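Side-chain contact in cytochrome c2 iso-2 (Rhodospirillum centenum, PDB 1JDL), which carries electrons through its covalently bound heme c, donating them to the photo-oxidized bacteriochlorophyll of purple photosynthetic bacteria: residues Phe100-Glu105 and Lys109-Tyr114. Numbering follows the deposited sequence.
Sequences FKLPDE and KDVVAY. With HEM (protoporphyrin IX containing Fe), chain B.
Leu-102 and Val-111 meet tip to tip in an apolar contact where the loop that follows the axial ligand Met-98 runs into the C-terminal helix 105-115 of the cytochrome c fold. CD1 of Leu-102 lies 4.1 Å from CG1 of Val-111, and both side chains also touch Val-11 of helix 5-11, so the contact belongs to the packing of the two terminal helices beside the heme. The same Leu-102 methyl packs tightly on the heme, CD1 3.4 Å from CBB, the terminal methyl of the side arm whose CAB carries the thioether. Two residues earlier, the Phe-100 ring is swung away from the backbone N (chi1 -178°), which lays it against the pyrrole bearing CMC. This heme methyl lies over one ring face, 3.7 Å from Phe-100 CG; heme CAB, on that same side, is 3.7 Å from Phe-100 CE1. Replacing Phe-100 by alanine is likely to strip CMC and CAB of this aromatic cover and open a gap at the heme rim. Asp-104 is the N-cap of the helix, its OD1 accepting the backbone N-H of Glu-107. In the first turn, Lys-109 N donates to Glu-105 O (2.9 Å, N-H...O 162°). On the exposed side Glu-105 and Lys-109 run side by side; their opposite charges may attract weakly, but Glu-105 OE1 stays 4.3 Å from Lys-109 NZ, beyond a salt bridge, and the closest side-chain approach is aliphatic, Glu-105 CG to Lys-109 CE at 3.8 Å.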
loop_
_atom_site.group_PDB
_atom_site.type_symbol
_atom_site.label_atom_id
_atom_site.label_comp_id
_atom_site.label_asym_id
_atom_site.label_seq_id
_atom_site.Cartn_x
_atom_site.Cartn_y
_atom_site.Cartn_z
ATOM N N PHE A 100 8.535 -3.864 5.527
ATOM C CA PHE A 100 7.626 -4.326 6.564
ATOM C C PHE A 100 6.643 -5.284 5.909
ATOM O O PHE A 100 6.232 -5.075 4.764
ATOM C CB PHE A 100 6.875 -3.141 7.196
ATOM C CG PHE A 100 5.952 -3.534 8.317
ATOM C CD1 PHE A 100 4.623 -3.863 8.063
ATOM C CD2 PHE A 100 6.421 -3.601 9.626
ATOM C CE1 PHE A 100 3.773 -4.253 9.095
ATOM C CE2 PHE A 100 5.579 -3.991 10.669
ATOM C CZ PHE A 100 4.250 -4.317 10.400
ATOM N N LYS A 101 6.291 -6.345 6.625
ATOM C CA LYS A 101 5.349 -7.338 6.126
ATOM C C LYS A 101 4.287 -7.612 7.182
ATOM O O LYS A 101 4.558 -7.547 8.383
ATOM C CB LYS A 101 6.062 -8.658 5.812
ATOM C CG LYS A 101 7.170 -8.586 4.774
ATOM C CD LYS A 101 7.808 -9.962 4.602
ATOM C CE LYS A 101 8.941 -9.942 3.589
ATOM N NZ LYS A 101 9.603 -11.275 3.482
ATOM N N LEU A 102 3.080 -7.922 6.723
ATOM C CA LEU A 102 1.967 -8.247 7.604
ATOM C C LEU A 102 1.407 -9.543 7.021
ATOM O O LEU A 102 0.514 -9.523 6.180
ATOM C CB LEU A 102 0.903 -7.142 7.557
ATOM C CG LEU A 102 -0.217 -7.176 8.605
ATOM C CD1 LEU A 102 -1.265 -6.128 8.255
ATOM C CD2 LEU A 102 -0.866 -8.550 8.655
ATOM N N PRO A 103 1.937 -10.694 7.459
ATOM C CA PRO A 103 1.491 -12.000 6.967
ATOM C C PRO A 103 0.087 -12.482 7.340
ATOM O O PRO A 103 -0.606 -13.070 6.507
ATOM C CB PRO A 103 2.575 -12.943 7.483
ATOM C CG PRO A 103 2.964 -12.307 8.779
ATOM C CD PRO A 103 3.067 -10.849 8.394
ATOM N N ASP A 104 -0.336 -12.237 8.576
ATOM C CA ASP A 104 -1.644 -12.707 9.034
ATOM C C ASP A 104 -2.823 -12.210 8.200
ATOM O O ASP A 104 -3.041 -11.009 8.060
ATOM C CB ASP A 104 -1.846 -12.341 10.507
ATOM C CG ASP A 104 -3.083 -12.989 11.101
ATOM O OD1 ASP A 104 -4.193 -12.444 10.930
ATOM O OD2 ASP A 104 -2.945 -14.056 11.734
ATOM N N GLU A 105 -3.585 -13.156 7.657
ATOM C CA GLU A 105 -4.740 -12.845 6.819
ATOM C C GLU A 105 -5.807 -12.003 7.511
ATOM O O GLU A 105 -6.334 -11.055 6.921
ATOM C CB GLU A 105 -5.373 -14.140 6.299
ATOM C CG GLU A 105 -6.509 -13.910 5.315
ATOM C CD GLU A 105 -7.031 -15.196 4.712
ATOM O OE1 GLU A 105 -7.573 -16.035 5.464
ATOM O OE2 GLU A 105 -6.898 -15.368 3.483
ATOM N N LYS A 109 -7.109 -8.240 6.564
ATOM C CA LYS A 109 -8.505 -7.916 6.284
ATOM C C LYS A 109 -8.982 -6.759 7.155
ATOM O O LYS A 109 -9.659 -5.846 6.677
ATOM C CB LYS A 109 -9.411 -9.125 6.541
ATOM C CG LYS A 109 -9.211 -10.295 5.600
ATOM C CD LYS A 109 -10.245 -11.372 5.890
ATOM C CE LYS A 109 -10.095 -12.565 4.964
ATOM N NZ LYS A 109 -11.142 -13.587 5.241
ATOM N N ASP A 110 -8.625 -6.801 8.435
ATOM C CA ASP A 110 -9.040 -5.769 9.376
ATOM C C ASP A 110 -8.410 -4.408 9.120
ATOM O O ASP A 110 -9.091 -3.385 9.176
ATOM C CB ASP A 110 -8.738 -6.193 10.818
ATOM C CG ASP A 110 -9.527 -7.418 11.247
ATOM O OD1 ASP A 110 -10.670 -7.590 10.772
ATOM O OD2 ASP A 110 -9.007 -8.199 12.073
ATOM N N VAL A 111 -7.112 -4.381 8.844
ATOM C CA VAL A 111 -6.466 -3.100 8.606
ATOM C C VAL A 111 -7.016 -2.467 7.326
ATOM O O VAL A 111 -7.155 -1.248 7.241
ATOM C CB VAL A 111 -4.921 -3.243 8.554
ATOM C CG1 VAL A 111 -4.474 -3.851 7.239
ATOM C CG2 VAL A 111 -4.277 -1.877 8.791
ATOM N N VAL A 112 -7.352 -3.292 6.339
ATOM C CA VAL A 112 -7.919 -2.771 5.096
ATOM C C VAL A 112 -9.330 -2.235 5.370
ATOM O O VAL A 112 -9.737 -1.218 4.807
ATOM C CB VAL A 112 -7.955 -3.861 4.005
ATOM C CG1 VAL A 112 -8.765 -3.393 2.803
ATOM C CG2 VAL A 112 -6.532 -4.180 3.571
ATOM N N ALA A 113 -10.075 -2.911 6.240
ATOM C CA ALA A 113 -11.419 -2.448 6.582
ATOM C C ALA A 113 -11.304 -1.075 7.242
ATOM O O ALA A 113 -12.156 -0.204 7.057
ATOM C CB ALA A 113 -12.094 -3.441 7.531
ATOM N N TYR A 114 -10.236 -0.884 8.011
ATOM C CA TYR A 114 -9.989 0.385 8.686
ATOM C C TYR A 114 -9.643 1.470 7.660
ATOM O O TYR A 114 -10.163 2.590 7.718
ATOM C CB TYR A 114 -8.841 0.220 9.689
ATOM C CG TYR A 114 -8.421 1.500 10.374
ATOM C CD1 TYR A 114 -9.281 2.166 11.248
ATOM C CD2 TYR A 114 -7.163 2.048 10.145
ATOM C CE1 TYR A 114 -8.897 3.346 11.875
ATOM C CE2 TYR A 114 -6.769 3.228 10.767
ATOM C CZ TYR A 114 -7.639 3.872 11.629
ATOM O OH TYR A 114 -7.247 5.038 12.246
HETATM C CHA HEM B . 4.065 2.272 0.885
HETATM C CHB HEM B . 0.504 0.227 3.415
HETATM C CHC HEM B . 3.486 -0.246 7.187
HETATM C CHD HEM B . 6.824 2.271 4.846
HETATM C C1A HEM B . 2.840 1.697 1.229
HETATM C C2A HEM B . 1.741 1.509 0.311
HETATM C C3A HEM B . 0.748 0.926 1.035
HETATM C C4A HEM B . 1.237 0.776 2.385
HETATM C CMA HEM B . -0.607 0.459 0.527
HETATM C CAA HEM B . 1.686 2.030 -1.131
HETATM C CBA HEM B . 1.125 3.450 -1.076
HETATM C CGA HEM B . 1.118 4.177 -2.423
HETATM O O1A HEM B . 1.444 3.564 -3.459
HETATM O O2A HEM B . 0.772 5.376 -2.442
HETATM C C1B HEM B . 1.011 -0.051 4.676
HETATM C C2B HEM B . 0.270 -0.686 5.736
HETATM C C3B HEM B . 1.195 -1.011 6.689
HETATM C C4B HEM B . 2.396 -0.355 6.337
HETATM C CMB HEM B . -1.238 -0.898 5.746
HETATM C CAB HEM B . 1.181 -2.019 7.675
HETATM C CBB HEM B . 0.118 -3.072 7.935
HETATM C C1C HEM B . 4.669 0.353 6.864
HETATM C C2C HEM B . 5.811 0.462 7.747
HETATM C C3C HEM B . 6.788 1.020 7.013
HETATM C C4C HEM B . 6.177 1.479 5.781
HETATM C CMC HEM B . 5.867 0.046 9.218
HETATM C CAC HEM B . 8.184 1.026 7.226
HETATM C CBC HEM B . 8.995 0.586 8.440
HETATM C C1D HEM B . 6.342 2.563 3.590
HETATM C C2D HEM B . 7.107 3.245 2.573
HETATM C C3D HEM B . 6.371 3.184 1.423
HETATM C C4D HEM B . 5.136 2.473 1.770
HETATM C CMD HEM B . 8.503 3.854 2.723
HETATM C CAD HEM B . 6.812 3.658 0.035
HETATM C CBD HEM B . 7.459 2.454 -0.657
HETATM C CGD HEM B . 8.083 2.780 -1.999
HETATM O O1D HEM B . 8.668 1.858 -2.607
HETATM O O2D HEM B . 7.995 3.942 -2.453
HETATM N NA HEM B . 2.534 1.229 2.495
HETATM N NB HEM B . 2.322 0.167 5.048
HETATM N NC HEM B . 4.908 0.963 5.645
HETATM N ND HEM B . 5.131 2.095 3.107
HETATM FE FE HEM B . 3.737 1.074 4.070
#